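Local coordinates for SusD superfamily protein (Bacteroides thetaiotaomicron VPI-5482, PDB 3HDX), which probably binds polysaccharide at the outer membrane as a SusD-family protein, in the service of carbohydrate uptake, at residues K192-L197 against R257-N262; T244-S249 against S357-R362. All coordinates share one frame; numbering follows the deposited sequence.

Both contacts are buried and lie about 10 Å apart, centre to centre. They share one small antiparallel sheet. Interaction 1 packs the lead-in of helix 196-209 against strand 259-261. Interaction 2 packs the loop 244-249 against strand 358-361, the partner of 259-261 in that sheet. Along the chain the segments alternate: 192-197, 244-249, 257-262, 357-362. Two side chains tie the contacts directly. N262 OD1 lies 2.7 Å from S357 OG, a probable hydrogen bond, and R257 reaches back to the loop 244-249. The two-stranded sheet thus joins 192-197, in the N-terminal family region, to 357-362, in the C-terminal SusD family region.

Interaction 1: residues K192-L197 against R257-N262; sequences KLFNKL and RILGFN. With EDO (1,2-ethanediol), chain I; EDO (1,2-ethanediol), chain B.
The loop leading into helix 196-209 lies against strand 259-261 of a two-stranded antiparallel sheet, with an ethanediol molecule and waters between the backbones. F194 has CG anti to the backbone N (chi1 -158°), which brings one corner of its ring to L259. F194 CE2 meets L259 CD1 obliquely at 3.5 Å. The ring also packs on L117 of helix 104-129 and V202 of helix 196-209. I258 CG2 touches the backbone O of L197 at 3.9 Å.

N195 is the N-cap of helix 196-209. A chi1 of 65° sets its CG between the backbone N and the carbonyl carbon, which turns OD1 back to L197 N for a weak bond of 2.8 Å. I258 and L259 both face T361 across the sheet, a classic beta bulge. The I258 carbonyl bonds to S198 OG.

One water donates to both K192 O and G260 O. Another donates to R257 O and accepts weakly from N195 ND2. The ethanediol, probably from the crystallisation liquor, bonds to 257-262, taking G260 N on its O1 at 2.9 Å and donating from O2 to R257 O. It merely packs against L193 O.

At the far end, the N262 side chain crosses that of K192 at about a right angle, with ND2 3.7 Å from K192 CG. N262 ND2 bonds to G191 O and OD1 to S357 OG, whereas the extended K192 chain carries NZ to N250 OD1.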
# COMPACT_ATOMS: atom_id res chain seq x y z
N LYS A 192 -7.62 10.38 6.84
CA LYS A 192 -7.71 11.28 5.68
C LYS A 192 -6.33 11.89 5.38
O LYS A 192 -5.80 11.76 4.26
CB LYS A 192 -8.84 12.31 5.90
CG LYS A 192 -10.19 11.57 6.07
CD LYS A 192 -11.42 12.42 5.93
CE LYS A 192 -12.67 11.55 5.92
NZ LYS A 192 -13.90 12.41 5.73
N LEU A 193 -5.74 12.53 6.37
CA LEU A 193 -4.40 13.12 6.23
C LEU A 193 -3.27 12.19 6.71
O LEU A 193 -3.45 11.40 7.64
CB LEU A 193 -4.34 14.43 7.02
CG LEU A 193 -5.36 15.49 6.57
CD1 LEU A 193 -5.24 16.68 7.50
CD2 LEU A 193 -5.23 15.92 5.08
N PHE A 194 -2.11 12.31 6.05
CA PHE A 194 -0.90 11.60 6.38
C PHE A 194 -0.47 12.09 7.78
O PHE A 194 -0.29 13.31 7.98
CB PHE A 194 0.13 11.96 5.31
CG PHE A 194 1.23 10.99 5.15
CD1 PHE A 194 2.34 11.06 5.95
CD2 PHE A 194 1.22 10.08 4.09
CE1 PHE A 194 3.37 10.17 5.79
CE2 PHE A 194 2.29 9.21 3.91
CZ PHE A 194 3.36 9.29 4.76
N ASN A 195 -0.36 11.19 8.75
CA ASN A 195 0.00 11.56 10.11
C ASN A 195 1.39 11.04 10.44
O ASN A 195 2.07 10.39 9.61
CB ASN A 195 -1.10 11.06 11.08
CG ASN A 195 -1.21 9.54 11.12
OD1 ASN A 195 -0.25 8.86 11.46
ND2 ASN A 195 -2.41 9.01 10.81
N LYS A 196 1.85 11.31 11.65
CA LYS A 196 3.21 10.93 12.03
C LYS A 196 3.44 9.42 11.86
O LYS A 196 4.52 8.98 11.40
CB LYS A 196 3.53 11.34 13.45
CG LYS A 196 5.01 11.32 13.81
CD LYS A 196 5.28 11.47 15.32
CE LYS A 196 4.86 12.78 15.96
NZ LYS A 196 5.62 13.94 15.36
N LEU A 197 2.44 8.61 12.26
CA LEU A 197 2.56 7.15 12.14
C LEU A 197 2.50 6.67 10.69
O LEU A 197 3.14 5.66 10.34
CB LEU A 197 1.59 6.41 13.05
CG LEU A 197 1.76 6.72 14.54
CD1 LEU A 197 0.82 5.79 15.41
CD2 LEU A 197 3.28 6.57 14.97
N ARG A 257 -7.06 3.22 9.30
CA ARG A 257 -6.29 3.32 8.03
C ARG A 257 -5.05 4.16 8.38
O ARG A 257 -5.11 5.40 8.38
CB ARG A 257 -7.09 3.93 6.91
CG ARG A 257 -8.33 3.18 6.53
CD ARG A 257 -8.90 3.69 5.23
NE ARG A 257 -9.37 5.07 5.33
CZ ARG A 257 -10.62 5.49 5.59
NH1 ARG A 257 -11.63 4.64 5.85
NH2 ARG A 257 -10.88 6.79 5.61
N ILE A 258 -3.97 3.50 8.78
CA ILE A 258 -2.74 4.19 9.19
C ILE A 258 -2.19 5.03 8.03
O ILE A 258 -1.73 6.16 8.26
CB ILE A 258 -1.70 3.22 9.76
CG1 ILE A 258 -2.23 2.59 11.04
CG2 ILE A 258 -0.31 3.93 10.01
CD1 ILE A 258 -1.34 1.50 11.60
N LEU A 259 -2.25 4.47 6.82
CA LEU A 259 -1.91 5.19 5.58
C LEU A 259 -2.85 4.69 4.49
O LEU A 259 -2.91 3.48 4.20
CB LEU A 259 -0.44 4.98 5.19
CG LEU A 259 0.18 5.94 4.16
CD1 LEU A 259 1.71 5.77 4.21
CD2 LEU A 259 -0.31 5.77 2.76
N GLY A 260 -3.59 5.61 3.89
CA GLY A 260 -4.47 5.26 2.80
C GLY A 260 -4.90 6.47 2.01
O GLY A 260 -4.47 7.58 2.33
N PHE A 261 -5.69 6.23 0.96
CA PHE A 261 -6.16 7.28 0.04
C PHE A 261 -7.63 7.06 -0.23
O PHE A 261 -8.05 5.93 -0.54
CB PHE A 261 -5.36 7.28 -1.26
CG PHE A 261 -3.91 7.48 -1.03
CD1 PHE A 261 -3.38 8.76 -0.90
CD2 PHE A 261 -3.07 6.38 -0.83
CE1 PHE A 261 -2.02 8.94 -0.56
CE2 PHE A 261 -1.71 6.56 -0.51
CZ PHE A 261 -1.20 7.85 -0.38
N ASN A 262 -8.39 8.13 -0.07
CA ASN A 262 -9.85 8.06 -0.14
C ASN A 262 -10.40 8.71 -1.40
O ASN A 262 -9.80 9.63 -1.96
CB ASN A 262 -10.44 8.78 1.07
CG ASN A 262 -9.80 8.36 2.37
OD1 ASN A 262 -9.54 7.17 2.58
ND2 ASN A 262 -9.45 9.33 3.20
C1 EDO I . -3.86 8.94 5.44
O1 EDO I . -2.81 8.24 4.86
C2 EDO I . -4.39 8.24 6.64
O2 EDO I . -5.17 7.12 6.22
C1 EDO B . -12.74 17.11 5.36
O1 EDO B . -13.16 15.74 5.36
C2 EDO B . -12.31 17.44 6.78
O2 EDO B . -13.41 17.34 7.69
O HOH W 1 -4.72 10.36 2.30
O HOH W 2 -4.84 6.91 10.74

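Interaction 2: residues T244-S249 against S357-R362; sequences TGLFYS and SIVFTR
One backbone hydrogen bond joins the loop 244-249 to S357, the residue just before strand 358-361. S357 N donates to F247 O at 2.8 Å. The bond is nearly straight (167°) and lies in the carbonyl plane. The loop makes a type I turn from G245 to Y248, closed by Y248 N bonding to G245 O, and F247 sits within it.

Apolar side chains meet beside this bond. The F247 side chain crosses V359 at about a right angle. V359 CG2, anti to its own carbonyl carbon, meets the ring obliquely, 3.5 Å from F247 CE1. L246 CD2 rests on the aliphatic part of R362, 3.5 Å from R362 CD.

A polar atom also borders the F247 ring: the S357 carbonyl O lies in plane at its edge, 3.6 Å from F247 CD1. The charged end of R362 is held elsewhere, in salt bridges to E427, E364 and E423. Three carboxylates around it would probably favour the charged form and restrict its rotation. S357 OG is bonded to N262.

L240 of helix 237-241 packs on L246, F247 and R362. R362 is at the N-cap position of helix 363-376, and strand 358-361 pairs with strand 259-261.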
# COMPACT_ATOMS: atom_id res chain seq x y z
N THR A 244 -19.72 -0.21 5.20
CA THR A 244 -19.42 1.03 5.95
C THR A 244 -18.24 0.81 6.90
O THR A 244 -18.05 1.56 7.87
CB THR A 244 -20.65 1.58 6.68
OG1 THR A 244 -21.19 0.57 7.53
CG2 THR A 244 -21.69 2.04 5.63
N GLY A 245 -17.41 -0.19 6.59
CA GLY A 245 -16.26 -0.52 7.39
C GLY A 245 -15.00 0.17 6.92
O GLY A 245 -15.03 1.23 6.28
N LEU A 246 -13.87 -0.49 7.18
CA LEU A 246 -12.54 0.11 6.98
C LEU A 246 -12.29 0.74 5.61
O LEU A 246 -11.61 1.74 5.52
CB LEU A 246 -11.45 -0.92 7.28
CG LEU A 246 -10.02 -0.38 7.40
CD1 LEU A 246 -9.87 0.49 8.66
CD2 LEU A 246 -8.97 -1.50 7.35
N PHE A 247 -12.84 0.13 4.55
CA PHE A 247 -12.62 0.60 3.19
C PHE A 247 -13.54 1.76 2.81
O PHE A 247 -13.36 2.34 1.73
CB PHE A 247 -12.68 -0.57 2.22
CG PHE A 247 -11.58 -1.56 2.45
CD1 PHE A 247 -10.29 -1.30 2.01
CD2 PHE A 247 -11.80 -2.71 3.19
CE1 PHE A 247 -9.25 -2.20 2.26
CE2 PHE A 247 -10.77 -3.61 3.46
CZ PHE A 247 -9.49 -3.34 3.01
N TYR A 248 -14.52 2.08 3.65
CA TYR A 248 -15.44 3.20 3.42
C TYR A 248 -14.78 4.47 4.00
O TYR A 248 -14.37 4.47 5.17
CB TYR A 248 -16.80 2.88 4.09
CG TYR A 248 -17.77 4.03 4.14
CD1 TYR A 248 -18.24 4.60 2.97
CD2 TYR A 248 -18.24 4.51 5.37
CE1 TYR A 248 -19.11 5.68 3.02
CE2 TYR A 248 -19.15 5.55 5.42
CZ TYR A 248 -19.57 6.13 4.27
OH TYR A 248 -20.47 7.19 4.35
N SER A 249 -14.72 5.54 3.18
CA SER A 249 -14.05 6.80 3.55
C SER A 249 -14.44 7.33 4.91
O SER A 249 -13.57 7.67 5.73
CB SER A 249 -14.30 7.88 2.49
OG SER A 249 -15.69 8.04 2.26
N SER A 357 -11.55 3.01 -0.31
CA SER A 357 -10.25 3.62 -0.09
C SER A 357 -9.16 2.59 -0.36
O SER A 357 -9.35 1.38 -0.14
CB SER A 357 -10.06 4.04 1.38
OG SER A 357 -10.94 5.05 1.80
N ILE A 358 -8.03 3.09 -0.83
CA ILE A 358 -6.78 2.34 -0.81
C ILE A 358 -6.30 2.33 0.65
O ILE A 358 -6.25 3.39 1.32
CB ILE A 358 -5.72 2.97 -1.72
CG1 ILE A 358 -6.12 2.89 -3.19
CG2 ILE A 358 -4.33 2.32 -1.47
CD1 ILE A 358 -5.34 3.84 -4.07
N VAL A 359 -6.00 1.14 1.17
CA VAL A 359 -5.45 0.98 2.51
C VAL A 359 -4.04 0.44 2.36
O VAL A 359 -3.83 -0.75 2.12
CB VAL A 359 -6.29 0.11 3.41
CG1 VAL A 359 -5.60 -0.05 4.79
CG2 VAL A 359 -7.76 0.67 3.52
N PHE A 360 -3.06 1.35 2.41
CA PHE A 360 -1.69 0.93 2.30
C PHE A 360 -1.28 0.10 3.50
O PHE A 360 -0.63 -0.92 3.33
CB PHE A 360 -0.75 2.11 2.06
CG PHE A 360 0.68 1.70 2.02
CD1 PHE A 360 1.23 1.08 0.89
CD2 PHE A 360 1.50 1.87 3.13
CE1 PHE A 360 2.60 0.69 0.89
CE2 PHE A 360 2.83 1.46 3.10
CZ PHE A 360 3.35 0.86 2.01
N THR A 361 -1.63 0.57 4.69
CA THR A 361 -1.32 -0.13 5.92
C THR A 361 -2.32 0.15 7.02
O THR A 361 -3.08 1.12 7.01
CB THR A 361 0.12 0.16 6.39
OG1 THR A 361 0.49 -0.76 7.44
CG2 THR A 361 0.32 1.60 6.85
N ARG A 362 -2.28 -0.74 7.98
CA ARG A 362 -3.13 -0.80 9.14
C ARG A 362 -2.39 -1.63 10.19
O ARG A 362 -1.38 -2.28 9.90
CB ARG A 362 -4.50 -1.39 8.79
CG ARG A 362 -4.47 -2.77 8.12
CD ARG A 362 -5.88 -3.07 7.57
NE ARG A 362 -5.98 -4.35 6.85
CZ ARG A 362 -6.28 -5.52 7.41
NH1 ARG A 362 -6.42 -5.65 8.72
NH2 ARG A 362 -6.41 -6.59 6.65